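Local coordinates for sugar ABC transporter substrate-binding protein, BlMnBP1 (Bifidobacterium animalis subsp. lactis ATCC 27673, PDB 6I5R) that binds mannobiose and probably delivers such manno-oligosaccharides to an ABC transporter for uptake, at residues G147-F159 and H296-T308. Sequence-based numbering, arbitrary orientation.
Sequences GVTAGIVYNKKVF and HPDDIGYMPFPIT. With ZN (zinc ion), chain M.
Lys156 N gives its hydrogen to Asp299 O at 2.7 Å, and so ties the first turn of helix 156-162 to the short 3-10 segment 297-299. Asn155, the N-cap of that helix, accepts from Val158 N through OD1, while its ND2 donates to Met272 O and to a water that passes a hydrogen to Asp299 OD2. The same carboxylate oxygen binds a zinc ion at 2.1 Å. From here an antiparallel ladder runs on: Gly301 N meets Tyr154 O almost straight (175°), and Ile152 and Met303 exchange both of their backbone bonds. Strand 300-304 pairs antiparallel with strand 139-155 in the mixed sheet of this solute-binding protein, and strand 277-283 also pairs with strand 139-155, whose Ala150 side chain lies about 10 Å from a mannose unit of the bound mannobiose. A glycine in a strand lets a neighbouring ring lie on the backbone, as Tyr154 does on Gly301, where a side chain would collide with Tyr154 CE1. Met303 SD sits over the face of the Tyr154 ring, 4.6 Å from the centroid, a Met-aromatic contact. On the other face of the sheet Tyr302 reaches along the partner strand, CG anti to the backbone N (chi1 -173°), bringing OH within 3.2 Å of Thr149 OG1, to which it is hydrogen-bonded; Thr149 OG1 is also hydrogen-bonded to Tyr370 OH. Val153 CG2 touches the ring's edge. A leucine at Tyr302 would probably leave Thr149 OG1 without this partner and open a gap over Gly151 CA, which lies 3.6 Å from Tyr302 CZ. Farther along, Ile152 CD1 presses tightly on Pro306 CD at 3.5 Å.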
loop_
_atom_site.group_PDB
_atom_site.type_symbol
_atom_site.label_atom_id
_atom_site.label_comp_id
_atom_site.label_asym_id
_atom_site.label_seq_id
_atom_site.Cartn_x
_atom_site.Cartn_y
_atom_site.Cartn_z
ATOM N N GLY A 147 -7.735 5.178 -1.395
ATOM C CA GLY A 147 -6.609 5.888 -0.822
ATOM C C GLY A 147 -6.386 5.392 0.592
ATOM O O GLY A 147 -7.325 5.290 1.385
ATOM N N VAL A 148 -5.147 5.032 0.895
ATOM C CA VAL A 148 -4.807 4.501 2.199
ATOM C C VAL A 148 -3.673 5.339 2.756
ATOM O O VAL A 148 -2.946 6.016 2.026
ATOM C CB VAL A 148 -4.396 3.023 2.126
ATOM C CG1 VAL A 148 -5.587 2.141 1.778
ATOM C CG2 VAL A 148 -3.253 2.841 1.099
ATOM N N THR A 149 -3.537 5.310 4.070
ATOM C CA THR A 149 -2.340 5.848 4.682
ATOM C C THR A 149 -1.564 4.700 5.305
ATOM O O THR A 149 -2.067 3.577 5.427
ATOM C CB THR A 149 -2.677 6.879 5.744
ATOM O OG1 THR A 149 -3.669 6.315 6.600
ATOM C CG2 THR A 149 -3.181 8.163 5.087
ATOM N N ALA A 150 -0.307 4.970 5.639
ATOM C CA ALA A 150 0.540 3.987 6.296
ATOM C C ALA A 150 0.682 4.458 7.741
ATOM O O ALA A 150 1.042 5.610 7.999
ATOM C CB ALA A 150 1.882 3.832 5.575
ATOM N N GLY A 151 0.336 3.592 8.660
ATOM C CA GLY A 151 0.320 3.932 10.072
ATOM C C GLY A 151 0.582 2.688 10.847
ATOM O O GLY A 151 1.247 1.763 10.373
ATOM N N ILE A 152 0.090 2.652 12.079
ATOM C CA ILE A 152 0.246 1.460 12.897
ATOM C C ILE A 152 -1.112 1.059 13.443
ATOM O O ILE A 152 -1.812 1.874 14.048
ATOM C CB ILE A 152 1.264 1.661 14.036
ATOM C CG1 ILE A 152 2.651 1.949 13.415
ATOM C CG2 ILE A 152 1.288 0.424 14.927
ATOM C CD1 ILE A 152 3.786 2.037 14.413
ATOM N N VAL A 153 -1.472 -0.195 13.234
ATOM C CA VAL A 153 -2.655 -0.757 13.870
ATOM C C VAL A 153 -2.274 -1.229 15.261
ATOM O O VAL A 153 -1.263 -1.917 15.433
ATOM C CB VAL A 153 -3.234 -1.922 13.041
ATOM C CG1 VAL A 153 -4.538 -2.467 13.684
ATOM C CG2 VAL A 153 -3.480 -1.502 11.641
ATOM N N TYR A 154 -3.099 -0.891 16.258
ATOM C CA TYR A 154 -2.717 -1.150 17.635
ATOM C C TYR A 154 -3.954 -1.500 18.437
ATOM O O TYR A 154 -5.083 -1.202 18.046
ATOM C CB TYR A 154 -1.962 0.044 18.234
ATOM C CG TYR A 154 -2.785 1.236 18.655
ATOM C CD1 TYR A 154 -3.216 2.179 17.733
ATOM C CD2 TYR A 154 -3.070 1.446 19.985
ATOM C CE1 TYR A 154 -3.938 3.280 18.137
ATOM C CE2 TYR A 154 -3.781 2.525 20.400
ATOM C CZ TYR A 154 -4.235 3.434 19.495
ATOM O OH TYR A 154 -4.961 4.526 19.987
ATOM N N ASN A 155 -3.729 -2.212 19.521
ATOM C CA ASN A 155 -4.812 -2.627 20.403
ATOM C C ASN A 155 -4.852 -1.677 21.599
ATOM O O ASN A 155 -3.936 -1.673 22.425
ATOM C CB ASN A 155 -4.631 -4.072 20.850
ATOM C CG ASN A 155 -5.792 -4.551 21.704
ATOM O OD1 ASN A 155 -6.093 -3.942 22.721
ATOM N ND2 ASN A 155 -6.470 -5.626 21.273
ATOM N N LYS A 156 -5.942 -0.909 21.694
ATOM C CA LYS A 156 -6.098 0.099 22.741
ATOM C C LYS A 156 -6.172 -0.509 24.131
ATOM O O LYS A 156 -5.740 0.125 25.098
ATOM C CB LYS A 156 -7.363 0.900 22.483
ATOM C CG LYS A 156 -7.434 1.480 21.104
ATOM C CD LYS A 156 -8.841 1.989 20.775
ATOM C CE LYS A 156 -8.809 3.081 19.740
ATOM N NZ LYS A 156 -10.081 3.906 19.746
ATOM N N LYS A 157 -6.774 -1.694 24.265
ATOM C CA LYS A 157 -6.849 -2.328 25.568
ATOM C C LYS A 157 -5.473 -2.758 26.043
ATOM O O LYS A 157 -5.149 -2.612 27.221
ATOM C CB LYS A 157 -7.786 -3.521 25.516
ATOM C CG LYS A 157 -7.793 -4.378 26.776
ATOM C CD LYS A 157 -8.851 -5.470 26.716
ATOM C CE LYS A 157 -8.752 -6.420 27.920
ATOM N NZ LYS A 157 -7.648 -7.444 27.783
ATOM N N VAL A 158 -4.662 -3.312 25.145
ATOM C CA VAL A 158 -3.296 -3.662 25.517
ATOM C C VAL A 158 -2.510 -2.423 25.909
ATOM O O VAL A 158 -1.718 -2.444 26.860
ATOM C CB VAL A 158 -2.607 -4.408 24.364
ATOM C CG1 VAL A 158 -1.117 -4.620 24.697
ATOM C CG2 VAL A 158 -3.316 -5.724 24.117
ATOM N N PHE A 159 -2.681 -1.334 25.166
ATOM C CA PHE A 159 -2.002 -0.089 25.518
ATOM C C PHE A 159 -2.402 0.396 26.912
ATOM O O PHE A 159 -1.546 0.827 27.698
ATOM C CB PHE A 159 -2.290 0.971 24.443
ATOM C CG PHE A 159 -1.322 0.931 23.268
ATOM C CD1 PHE A 159 -0.993 -0.262 22.646
ATOM C CD2 PHE A 159 -0.750 2.091 22.801
ATOM C CE1 PHE A 159 -0.096 -0.283 21.596
ATOM C CE2 PHE A 159 0.157 2.066 21.785
ATOM C CZ PHE A 159 0.464 0.870 21.163
ATOM N N HIS A 296 -13.873 -7.935 19.623
ATOM C CA HIS A 296 -13.454 -6.684 20.248
ATOM C C HIS A 296 -13.073 -5.622 19.222
ATOM O O HIS A 296 -12.015 -4.992 19.347
ATOM C CB HIS A 296 -12.273 -6.957 21.188
ATOM C CG HIS A 296 -12.585 -7.915 22.298
ATOM N ND1 HIS A 296 -12.515 -9.288 22.151
ATOM C CD2 HIS A 296 -12.949 -7.689 23.589
ATOM C CE1 HIS A 296 -12.832 -9.869 23.299
ATOM N NE2 HIS A 296 -13.121 -8.923 24.180
ATOM N N PRO A 297 -13.913 -5.365 18.225
ATOM C CA PRO A 297 -13.594 -4.293 17.261
ATOM C C PRO A 297 -13.257 -2.957 17.901
ATOM O O PRO A 297 -12.421 -2.195 17.381
ATOM C CB PRO A 297 -14.870 -4.195 16.420
ATOM C CG PRO A 297 -15.953 -4.790 17.318
ATOM C CD PRO A 297 -15.275 -5.901 18.026
ATOM N N ASP A 298 -13.892 -2.622 19.014
ATOM C CA ASP A 298 -13.623 -1.324 19.618
ATOM C C ASP A 298 -12.229 -1.219 20.223
ATOM O O ASP A 298 -11.792 -0.109 20.536
ATOM C CB ASP A 298 -14.664 -1.036 20.680
ATOM C CG ASP A 298 -15.992 -0.654 20.094
ATOM O OD1 ASP A 298 -16.079 -0.388 18.867
ATOM O OD2 ASP A 298 -16.959 -0.601 20.876
ATOM N N ASP A 299 -11.534 -2.329 20.395
ATOM C CA ASP A 299 -10.173 -2.286 20.904
ATOM C C ASP A 299 -9.143 -2.003 19.811
ATOM O O ASP A 299 -7.980 -1.758 20.140
ATOM C CB ASP A 299 -9.847 -3.606 21.612
ATOM C CG ASP A 299 -10.688 -3.819 22.873
ATOM O OD1 ASP A 299 -11.142 -2.811 23.472
ATOM O OD2 ASP A 299 -10.879 -4.987 23.269
ATOM N N ILE A 300 -9.549 -1.991 18.539
ATOM C CA ILE A 300 -8.632 -1.709 17.435
ATOM C C ILE A 300 -8.556 -0.210 17.214
ATOM O O ILE A 300 -9.569 0.444 16.963
ATOM C CB ILE A 300 -9.082 -2.417 16.143
ATOM C CG1 ILE A 300 -9.213 -3.916 16.340
ATOM C CG2 ILE A 300 -8.089 -2.107 15.020
ATOM C CD1 ILE A 300 -8.025 -4.569 16.890
ATOM N N GLY A 301 -7.335 0.330 17.242
ATOM C CA GLY A 301 -7.093 1.715 16.926
ATOM C C GLY A 301 -6.075 1.828 15.802
ATOM O O GLY A 301 -5.485 0.851 15.354
ATOM N N TYR A 302 -5.881 3.049 15.351
ATOM C CA TYR A 302 -4.959 3.306 14.257
ATOM C C TYR A 302 -4.219 4.590 14.586
ATOM O O TYR A 302 -4.845 5.603 14.904
ATOM C CB TYR A 302 -5.716 3.406 12.930
ATOM C CG TYR A 302 -4.813 3.491 11.755
ATOM C CD1 TYR A 302 -4.003 2.427 11.381
ATOM C CD2 TYR A 302 -4.805 4.621 10.988
ATOM C CE1 TYR A 302 -3.166 2.539 10.258
ATOM C CE2 TYR A 302 -3.984 4.738 9.900
ATOM C CZ TYR A 302 -3.195 3.703 9.528
ATOM O OH TYR A 302 -2.418 3.930 8.400
ATOM N N MET A 303 -2.899 4.534 14.569
ATOM C CA MET A 303 -2.100 5.686 14.930
ATOM C C MET A 303 -1.101 6.010 13.841
ATOM O O MET A 303 -0.725 5.146 13.040
ATOM C CB MET A 303 -1.335 5.444 16.233
ATOM C CG MET A 303 -0.451 4.223 16.196
ATOM S SD MET A 303 0.494 4.163 17.721
ATOM C CE MET A 303 2.015 4.786 17.123
ATOM N N PRO A 304 -0.629 7.245 13.807
ATOM C CA PRO A 304 0.470 7.578 12.900
ATOM C C PRO A 304 1.717 6.793 13.267
ATOM O O PRO A 304 1.915 6.407 14.420
ATOM C CB PRO A 304 0.656 9.087 13.105
ATOM C CG PRO A 304 -0.630 9.550 13.781
ATOM C CD PRO A 304 -1.057 8.410 14.614
ATOM N N PHE A 305 2.554 6.544 12.271
ATOM C CA PHE A 305 3.868 5.988 12.546
ATOM C C PHE A 305 4.616 6.945 13.470
ATOM O O PHE A 305 4.524 8.164 13.305
ATOM C CB PHE A 305 4.677 5.770 11.251
ATOM C CG PHE A 305 5.941 4.931 11.457
ATOM C CD1 PHE A 305 7.154 5.539 11.754
ATOM C CD2 PHE A 305 5.903 3.550 11.395
ATOM C CE1 PHE A 305 8.289 4.795 11.980
ATOM C CE2 PHE A 305 7.043 2.801 11.622
ATOM C CZ PHE A 305 8.245 3.430 11.912
ATOM N N PRO A 306 5.364 6.441 14.429
ATOM C CA PRO A 306 5.967 7.322 15.453
ATOM C C PRO A 306 7.243 8.033 15.016
ATOM O O PRO A 306 8.328 7.811 15.529
ATOM C CB PRO A 306 6.211 6.349 16.613
ATOM C CG PRO A 306 6.434 5.023 15.924
ATOM C CD PRO A 306 5.564 5.012 14.727
ATOM N N ILE A 307 7.091 8.912 14.036
ATOM C CA ILE A 307 8.119 9.875 13.680
ATOM C C ILE A 307 7.488 11.255 13.701
ATOM O O ILE A 307 6.351 11.434 13.252
ATOM C CB ILE A 307 8.744 9.579 12.297
ATOM C CG1 ILE A 307 9.681 8.359 12.401
ATOM C CG2 ILE A 307 9.558 10.751 11.788
ATOM C CD1 ILE A 307 10.297 7.892 11.091
ATOM N N THR A 308 8.210 12.205 14.275
ATOM C CA THR A 308 7.833 13.610 14.284
ATOM C C THR A 308 8.905 14.391 13.540
ATOM O O THR A 308 10.106 14.204 13.777
ATOM C CB THR A 308 7.664 14.124 15.709
ATOM O OG1 THR A 308 6.681 13.341 16.397
ATOM C CG2 THR A 308 7.236 15.590 15.705
HETATM ZN ZN ZN M . -12.636 -5.583 24.266
HETATM O O HOH W 1 -8.803 -6.796 22.692
HETATM O O HOH W 2 -13.239 -3.599 24.764
#